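Local structure of beta-galacturonidase (Eisenbergiella tayi, 6NCW) at residues L376-S381 / I463-A468; V425-Y430 / Y447-N452; Q496-R501 / S505-W510. The protein hydrolyses beta-linked galacturonides as a family 2 glycoside hydrolase, and may have some beta-glucuronidase activity as well. All blocks are in the same frame, centred on the assembly; numbering follows the deposited sequence.

In the fold
Following the chain, the loop 376-381 leaves strand 370-374 and meets 463-468 on strand 461-466; interaction 1 thus closes a loop of 81 residues at the active-site end of the TIM barrel. Interaction 2 is nested inside that loop: strand 425-428 is packed on by helix 439-453, which follows it in the chain. Interaction 3 comes afterwards in series, closing the short turn from helix 484-500 into strand 504-509. None of the three cross. Strands 425-428, 461-466 and 504-509 run side by side in one sheet, so interactions 2 and 3 pack helices 439-453 and 484-500 on the strands either side of 461-466, the strand that carries Glu-465.

Interaction 1: L376-S381 / I463-A468; sequences LNECAS and ITEIGA. With GOL (glycerol), chain G.
Asn-377 and Glu-465 approach from opposite directions and are joined through the glycerol. Asn-377 ND2 gives a nearly straight hydrogen bond to glycerol O1 (2.8 Å, N-H...O angle 165°), and the same hydroxyl donates to Glu-465 OE1 at 2.7 Å. With CG anti to the backbone nitrogen (chi1 175°), the Asn-377 amide is carried toward the carboxylate, and the two planes end 26° apart.

Direct polar contact between these side chains is acceptor against acceptor: Asn-377 OD1 lies 3.4 Å from Glu-465 OE1. Arg-309 reconciles the pair, bonding OD1 through NH2 and forming a salt bridge to OE1 through NH1, while Tyr-430 OH holds the other carboxylate oxygen, OE2.

Both segments stand at the C-terminal ends of the barrel strands, Asn-377 and Glu-378 just after the fourth strand and Glu-465 on the seventh. Clan GH-A barrels, which include family 2, present a carboxylate at each of these places. Both Asn-377 and Glu-465 bind galacturonate in another structure of this enzyme; here a glycerol hydroxyl, O1, lies between them, and the glycerol is also bonded to Asp-131, His-312 and Arg-337.

Between like charges, Glu-378 OE2 comes within 3.9 Å of Glu-465 OE2. The Glu-378 chain runs extended beyond CG to put its carboxylate beside the ligand, with CD 3.2 Å from glycerol O1, and Asn-428 ND2 bonds to its OE2.

In the backbone, a type II turn from Leu-376 to Cys-379, with Cys-379 N bonded to Leu-376 O at 3.1 Å, places Asn-377 and Glu-378 at its two central positions.

Interaction 2: V425-Y430 / Y447-N452; sequences VSYNIY and YQWIQN
Ile-450 reaches Tyr-427 and Val-425 by extending its longer branch: CG1 stands anti to the carbonyl carbon, and chi2 of 165° stretches CD1 outward from the helix. On the strand, Val-425 has CG1 anti to its own backbone nitrogen (chi1 -179°), which brings that methyl to the helix.

The end of Ile-450 carries most of the contact. Its CD1 lies 3.7 Å from Tyr-427 CE1 and 3.8 Å from CD1 of the same ring, meeting the ring obliquely. Val-425 CG1 touches the same methyl group at 4.0 Å, so one isoleucine tip bridges two strand residues that point to the same side of the sheet. Each of these side chains slides past Ile-450 in the opposite direction.

Farther out, Tyr-427 crosses Trp-449 at about a right angle, and its OH comes to 3.8 Å from Trp-449 CZ3. That hydroxyl is not left to the indole: it is hydrogen-bonded to the carbonyl oxygen of Arg-412.

The axes of strand 425-428 and of the helix segment 447-452 come within 11.3 Å and run nearly antiparallel, at 151°. This is the strand-to-helix half of the beta-alpha-beta unit 425-428, 439-453, 461-466 of the TIM barrel. The helix then leads into strand 461-466, where Phe-461 packs on Ile-450, while strand 425-428 lies in the sheet between strands 406-410 and 461-466.

Interaction 3: Q496-R501 / S505-W510; sequences QAVFSR and SGVYIW
Val-507 meets Val-498 and Phe-499 in a small, buried apolar contact between the C-terminal part of helix 484-500 and strand 504-509, the strand that follows it. A single methyl does most of the work. Val-507 CG1 lies 3.6 Å from Phe-499 CZ and 3.8 Å from Val-498 CG2, and Val-498 CG2 also comes to 3.9 Å from Val-507 CB. Chi1 of 56° explains the reach: it holds CG1 between the backbone nitrogen and the carbonyl carbon, in the crowded position, from which the methyl projects to the helix.

Both helix side chains cross Val-507 at about a right angle. The Phe-499 ring takes the methyl obliquely, at its CZ end, and is further packed within its own helix by Val-498 CG2, which sits 4.2 Å above one ring face and offset toward the rim. The two neighbouring helix residues therefore form one apolar patch against the strand.

These elements complete the beta-alpha-beta unit 461-466, 484-500, 504-509 of the TIM barrel, the strand being its eighth. With only three residues between the segments, the chain turns sharply, and the backbones come closest at Phe-499 and Gly-506, their CA atoms 6.4 Å apart. Gly-506 adopts backbone angles (phi 147°, psi -159°) at which a CB would press on the carbonyl oxygen of Ser-505.

Around the contact, Ile-463 of the preceding strand packs on Val-498, and Ile-466 on Val-507. Helix 544-553 adds Tyr-552 against Val-507 and Ser-551 against Phe-499, whose ring also touches Arg-271 and Leu-555.

Interaction 1: L376-S381 / I463-A468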
# COMPACT_ATOMS: atom_id res chain seq x y z
N LEU A 376 3.32 -6.25 36.80
CA LEU A 376 4.57 -5.51 36.59
C LEU A 376 5.39 -6.07 35.42
O LEU A 376 6.58 -6.36 35.54
CB LEU A 376 5.41 -5.50 37.87
CG LEU A 376 4.74 -4.88 39.09
CD1 LEU A 376 5.74 -4.88 40.25
CD2 LEU A 376 4.20 -3.46 38.78
N ASN A 377 4.73 -6.18 34.27
CA ASN A 377 5.40 -6.55 33.03
C ASN A 377 6.67 -5.73 32.79
O ASN A 377 6.62 -4.50 32.72
CB ASN A 377 4.44 -6.38 31.85
CG ASN A 377 5.12 -6.63 30.52
OD1 ASN A 377 5.24 -7.78 30.09
ND2 ASN A 377 5.58 -5.56 29.87
N GLU A 378 7.80 -6.43 32.69
CA GLU A 378 9.10 -5.83 32.37
C GLU A 378 9.47 -4.66 33.28
O GLU A 378 10.16 -3.73 32.87
CB GLU A 378 9.15 -5.39 30.90
CG GLU A 378 9.08 -6.57 29.92
CD GLU A 378 9.55 -6.19 28.52
OE1 GLU A 378 9.79 -4.98 28.26
OE2 GLU A 378 9.68 -7.11 27.67
N CYS A 379 9.04 -4.69 34.54
CA CYS A 379 9.47 -3.66 35.47
C CYS A 379 10.83 -4.06 36.08
O CYS A 379 11.47 -5.02 35.63
CB CYS A 379 8.36 -3.38 36.48
SG CYS A 379 6.90 -2.65 35.65
N ALA A 380 11.30 -3.31 37.08
CA ALA A 380 12.71 -3.40 37.48
C ALA A 380 12.94 -4.50 38.53
O ALA A 380 13.35 -4.26 39.66
CB ALA A 380 13.20 -2.04 37.99
N SER A 381 12.70 -5.75 38.10
CA SER A 381 12.82 -6.92 38.97
C SER A 381 14.27 -7.33 39.23
O SER A 381 14.50 -8.32 39.94
CB SER A 381 12.07 -8.10 38.37
OG SER A 381 12.58 -8.41 37.10
N ILE A 463 6.95 -18.67 28.03
CA ILE A 463 7.40 -17.53 27.21
C ILE A 463 6.20 -16.60 27.04
O ILE A 463 5.26 -16.92 26.30
CB ILE A 463 7.95 -17.98 25.85
CG1 ILE A 463 9.19 -18.87 26.01
CG2 ILE A 463 8.25 -16.75 24.97
CD1 ILE A 463 10.28 -18.22 26.84
N THR A 464 6.22 -15.46 27.72
CA THR A 464 5.06 -14.58 27.71
C THR A 464 5.10 -13.58 26.56
O THR A 464 4.08 -12.91 26.32
CB THR A 464 4.92 -13.85 29.05
OG1 THR A 464 6.21 -13.53 29.58
CG2 THR A 464 4.16 -14.74 30.02
N GLU A 465 6.23 -13.47 25.85
CA GLU A 465 6.35 -12.70 24.61
C GLU A 465 7.44 -13.33 23.75
O GLU A 465 8.53 -13.59 24.26
CB GLU A 465 6.72 -11.23 24.87
CG GLU A 465 5.57 -10.38 25.39
CD GLU A 465 5.98 -8.98 25.81
OE1 GLU A 465 5.30 -8.45 26.72
OE2 GLU A 465 6.96 -8.41 25.24
N ILE A 466 7.11 -13.59 22.49
CA ILE A 466 8.08 -13.81 21.42
C ILE A 466 7.42 -13.39 20.11
O ILE A 466 6.21 -13.56 19.92
CB ILE A 466 8.56 -15.29 21.39
CG1 ILE A 466 9.80 -15.47 20.52
CG2 ILE A 466 7.44 -16.21 20.92
CD1 ILE A 466 10.59 -16.75 20.87
N GLY A 467 8.21 -12.84 19.18
CA GLY A 467 7.64 -12.44 17.90
C GLY A 467 8.58 -11.56 17.10
O GLY A 467 9.79 -11.50 17.37
N ALA A 468 8.01 -10.86 16.12
CA ALA A 468 8.83 -10.13 15.16
C ALA A 468 7.98 -9.06 14.47
O ALA A 468 6.78 -9.24 14.26
CB ALA A 468 9.42 -11.08 14.12
C1 GOL G . 7.03 -5.34 26.26
O1 GOL G . 6.57 -6.15 27.30
C2 GOL G . 5.87 -5.13 25.22
O2 GOL G . 5.01 -4.12 25.59
C3 GOL G . 6.57 -4.75 23.90
O3 GOL G . 7.11 -3.43 24.04

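Interaction 2: V425-Y430 / Y447-N452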
# COMPACT_ATOMS: atom_id res chain seq x y z
N VAL A 425 7.33 -18.97 36.38
CA VAL A 425 8.37 -18.08 35.85
C VAL A 425 8.05 -17.77 34.40
O VAL A 425 7.83 -18.68 33.60
CB VAL A 425 9.76 -18.72 35.96
CG1 VAL A 425 10.81 -17.76 35.44
CG2 VAL A 425 10.05 -19.17 37.40
N SER A 426 8.05 -16.48 34.04
CA SER A 426 7.69 -16.07 32.69
C SER A 426 8.70 -15.08 32.14
O SER A 426 9.16 -14.18 32.86
CB SER A 426 6.29 -15.44 32.67
OG SER A 426 5.36 -16.34 33.21
N TYR A 427 9.04 -15.24 30.86
CA TYR A 427 10.05 -14.40 30.23
C TYR A 427 9.59 -13.92 28.86
O TYR A 427 8.98 -14.66 28.09
CB TYR A 427 11.36 -15.16 30.12
CG TYR A 427 12.30 -14.80 31.25
CD1 TYR A 427 12.34 -15.54 32.43
CD2 TYR A 427 13.11 -13.69 31.15
CE1 TYR A 427 13.20 -15.19 33.48
CE2 TYR A 427 13.97 -13.33 32.17
CZ TYR A 427 14.02 -14.07 33.33
OH TYR A 427 14.89 -13.66 34.32
N ASN A 428 9.85 -12.64 28.59
CA ASN A 428 9.72 -12.05 27.26
C ASN A 428 11.07 -12.13 26.56
O ASN A 428 12.06 -11.60 27.07
CB ASN A 428 9.26 -10.60 27.36
CG ASN A 428 7.97 -10.45 28.14
OD1 ASN A 428 7.22 -11.42 28.29
ND2 ASN A 428 7.69 -9.24 28.62
N ILE A 429 11.12 -12.79 25.41
CA ILE A 429 12.38 -12.93 24.67
C ILE A 429 12.12 -12.65 23.20
O ILE A 429 11.07 -13.03 22.66
CB ILE A 429 13.03 -14.32 24.83
CG1 ILE A 429 12.16 -15.42 24.21
CG2 ILE A 429 13.35 -14.61 26.30
CD1 ILE A 429 12.83 -16.81 24.20
N TYR A 430 13.08 -12.01 22.53
CA TYR A 430 12.97 -11.74 21.10
C TYR A 430 14.20 -12.16 20.27
O TYR A 430 14.72 -11.38 19.47
CB TYR A 430 12.70 -10.25 20.90
CG TYR A 430 11.34 -9.82 21.41
CD1 TYR A 430 11.17 -9.41 22.72
CD2 TYR A 430 10.23 -9.81 20.57
CE1 TYR A 430 9.92 -8.98 23.18
CE2 TYR A 430 9.00 -9.38 21.01
CZ TYR A 430 8.85 -8.97 22.31
OH TYR A 430 7.61 -8.55 22.75
N TYR A 447 16.82 -20.92 30.03
CA TYR A 447 16.16 -21.95 30.83
C TYR A 447 17.12 -22.59 31.82
O TYR A 447 16.80 -22.76 33.00
CB TYR A 447 15.54 -23.02 29.93
CG TYR A 447 14.69 -23.97 30.74
CD1 TYR A 447 13.47 -23.55 31.26
CD2 TYR A 447 15.13 -25.25 31.03
CE1 TYR A 447 12.69 -24.40 32.02
CE2 TYR A 447 14.36 -26.11 31.80
CZ TYR A 447 13.15 -25.68 32.29
OH TYR A 447 12.38 -26.52 33.06
N GLN A 448 18.32 -22.95 31.35
CA GLN A 448 19.33 -23.54 32.22
C GLN A 448 19.70 -22.61 33.36
O GLN A 448 19.80 -23.03 34.51
CB GLN A 448 20.56 -23.92 31.39
CG GLN A 448 20.78 -25.42 31.26
CD GLN A 448 19.67 -26.14 30.52
OE1 GLN A 448 19.57 -26.06 29.28
NE2 GLN A 448 18.83 -26.87 31.26
N TRP A 449 19.90 -21.32 33.07
CA TRP A 449 20.17 -20.37 34.14
C TRP A 449 19.04 -20.35 35.16
O TRP A 449 19.30 -20.30 36.37
CB TRP A 449 20.37 -18.96 33.57
CG TRP A 449 20.51 -17.97 34.67
CD1 TRP A 449 21.65 -17.64 35.35
CD2 TRP A 449 19.45 -17.18 35.26
NE1 TRP A 449 21.37 -16.70 36.31
CE2 TRP A 449 20.04 -16.40 36.28
CE3 TRP A 449 18.08 -17.05 35.01
CZ2 TRP A 449 19.30 -15.50 37.05
CZ3 TRP A 449 17.35 -16.16 35.78
CH2 TRP A 449 17.96 -15.40 36.78
N ILE A 450 17.78 -20.36 34.71
CA ILE A 450 16.67 -20.37 35.66
C ILE A 450 16.75 -21.60 36.54
O ILE A 450 16.57 -21.51 37.76
CB ILE A 450 15.32 -20.28 34.93
CG1 ILE A 450 15.10 -18.88 34.35
CG2 ILE A 450 14.19 -20.57 35.89
CD1 ILE A 450 13.97 -18.85 33.33
N GLN A 451 17.05 -22.77 35.95
CA GLN A 451 17.03 -24.01 36.74
C GLN A 451 18.25 -24.16 37.64
O GLN A 451 18.12 -24.72 38.74
CB GLN A 451 16.93 -25.23 35.82
CG GLN A 451 15.77 -25.20 34.88
CD GLN A 451 14.47 -24.92 35.58
OE1 GLN A 451 14.07 -25.64 36.50
NE2 GLN A 451 13.78 -23.86 35.17
N ASN A 452 19.42 -23.68 37.23
CA ASN A 452 20.65 -23.86 38.00
C ASN A 452 21.01 -22.67 38.89
O ASN A 452 21.77 -22.86 39.85
CB ASN A 452 21.85 -24.11 37.07
CG ASN A 452 21.65 -25.30 36.15
OD1 ASN A 452 20.93 -26.24 36.48
ND2 ASN A 452 22.28 -25.25 34.98

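Interaction 3: Q496-R501 / S505-W510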
# COMPACT_ATOMS: atom_id res chain seq x y z
N GLN A 496 8.75 -23.19 16.79
CA GLN A 496 9.37 -24.51 16.82
C GLN A 496 10.24 -24.68 18.06
O GLN A 496 10.19 -25.72 18.72
CB GLN A 496 10.16 -24.72 15.53
CG GLN A 496 11.31 -25.72 15.60
CD GLN A 496 10.87 -27.16 15.80
OE1 GLN A 496 9.81 -27.58 15.32
NE2 GLN A 496 11.70 -27.94 16.51
N ALA A 497 10.97 -23.63 18.45
CA ALA A 497 11.83 -23.76 19.62
C ALA A 497 11.03 -23.82 20.92
O ALA A 497 11.29 -24.69 21.76
CB ALA A 497 12.85 -22.62 19.66
N VAL A 498 10.05 -22.92 21.11
CA VAL A 498 9.34 -22.89 22.40
C VAL A 498 8.59 -24.19 22.64
O VAL A 498 8.59 -24.73 23.75
CB VAL A 498 8.40 -21.65 22.49
CG1 VAL A 498 9.20 -20.36 22.39
CG2 VAL A 498 7.34 -21.68 21.40
N PHE A 499 7.95 -24.74 21.60
CA PHE A 499 7.18 -25.97 21.76
C PHE A 499 8.05 -27.22 21.90
O PHE A 499 7.53 -28.26 22.28
CB PHE A 499 6.22 -26.12 20.59
CG PHE A 499 5.03 -25.20 20.67
CD1 PHE A 499 4.29 -25.12 21.84
CD2 PHE A 499 4.69 -24.38 19.61
CE1 PHE A 499 3.20 -24.25 21.95
CE2 PHE A 499 3.60 -23.50 19.71
CZ PHE A 499 2.85 -23.45 20.88
N SER A 500 9.35 -27.14 21.62
CA SER A 500 10.25 -28.26 21.86
C SER A 500 11.16 -28.06 23.07
O SER A 500 11.99 -28.92 23.36
CB SER A 500 11.09 -28.54 20.60
OG SER A 500 11.94 -27.45 20.31
N ARG A 501 11.00 -26.96 23.81
CA ARG A 501 11.76 -26.71 25.02
C ARG A 501 11.13 -27.49 26.18
O ARG A 501 10.06 -27.12 26.69
CB ARG A 501 11.80 -25.21 25.30
CG ARG A 501 12.52 -24.76 26.56
CD ARG A 501 13.98 -25.23 26.60
NE ARG A 501 14.11 -26.38 27.48
CZ ARG A 501 15.26 -26.98 27.78
NH1 ARG A 501 16.40 -26.54 27.26
NH2 ARG A 501 15.26 -28.02 28.60
N SER A 505 5.75 -24.63 29.43
CA SER A 505 4.34 -24.94 29.29
C SER A 505 3.70 -24.29 28.06
O SER A 505 2.56 -24.64 27.74
CB SER A 505 3.57 -24.51 30.53
OG SER A 505 3.88 -25.37 31.61
N GLY A 506 4.39 -23.37 27.38
CA GLY A 506 3.84 -22.77 26.18
C GLY A 506 4.30 -21.33 26.02
O GLY A 506 5.30 -20.91 26.61
N VAL A 507 3.52 -20.57 25.24
CA VAL A 507 3.98 -19.30 24.67
C VAL A 507 2.79 -18.38 24.43
O VAL A 507 1.69 -18.83 24.08
CB VAL A 507 4.75 -19.54 23.34
CG1 VAL A 507 3.87 -20.31 22.34
CG2 VAL A 507 5.17 -18.21 22.70
N TYR A 508 3.01 -17.07 24.62
CA TYR A 508 2.14 -16.03 24.07
C TYR A 508 2.92 -15.27 23.01
O TYR A 508 3.95 -14.65 23.31
CB TYR A 508 1.62 -15.04 25.12
CG TYR A 508 0.67 -15.64 26.11
CD1 TYR A 508 1.13 -16.06 27.36
CD2 TYR A 508 -0.68 -15.80 25.80
CE1 TYR A 508 0.26 -16.64 28.28
CE2 TYR A 508 -1.55 -16.37 26.73
CZ TYR A 508 -1.07 -16.79 27.96
OH TYR A 508 -1.93 -17.36 28.88
N ILE A 509 2.44 -15.34 21.78
CA ILE A 509 3.00 -14.53 20.71
C ILE A 509 2.79 -13.05 20.99
O ILE A 509 1.69 -12.61 21.35
CB ILE A 509 2.38 -14.94 19.36
CG1 ILE A 509 2.89 -16.34 18.97
CG2 ILE A 509 2.78 -13.95 18.28
CD1 ILE A 509 2.07 -17.04 17.93
N TRP A 510 3.86 -12.27 20.83
CA TRP A 510 3.74 -10.82 20.76
C TRP A 510 3.71 -10.46 19.28
O TRP A 510 4.73 -10.58 18.60
CB TRP A 510 4.91 -10.12 21.47
CG TRP A 510 4.71 -8.64 21.36
CD1 TRP A 510 5.05 -7.83 20.31
CD2 TRP A 510 3.99 -7.79 22.30
NE1 TRP A 510 4.63 -6.54 20.54
CE2 TRP A 510 3.98 -6.49 21.75
CE3 TRP A 510 3.39 -8.02 23.54
CZ2 TRP A 510 3.39 -5.41 22.42
CZ3 TRP A 510 2.80 -6.94 24.21
CH2 TRP A 510 2.80 -5.65 23.63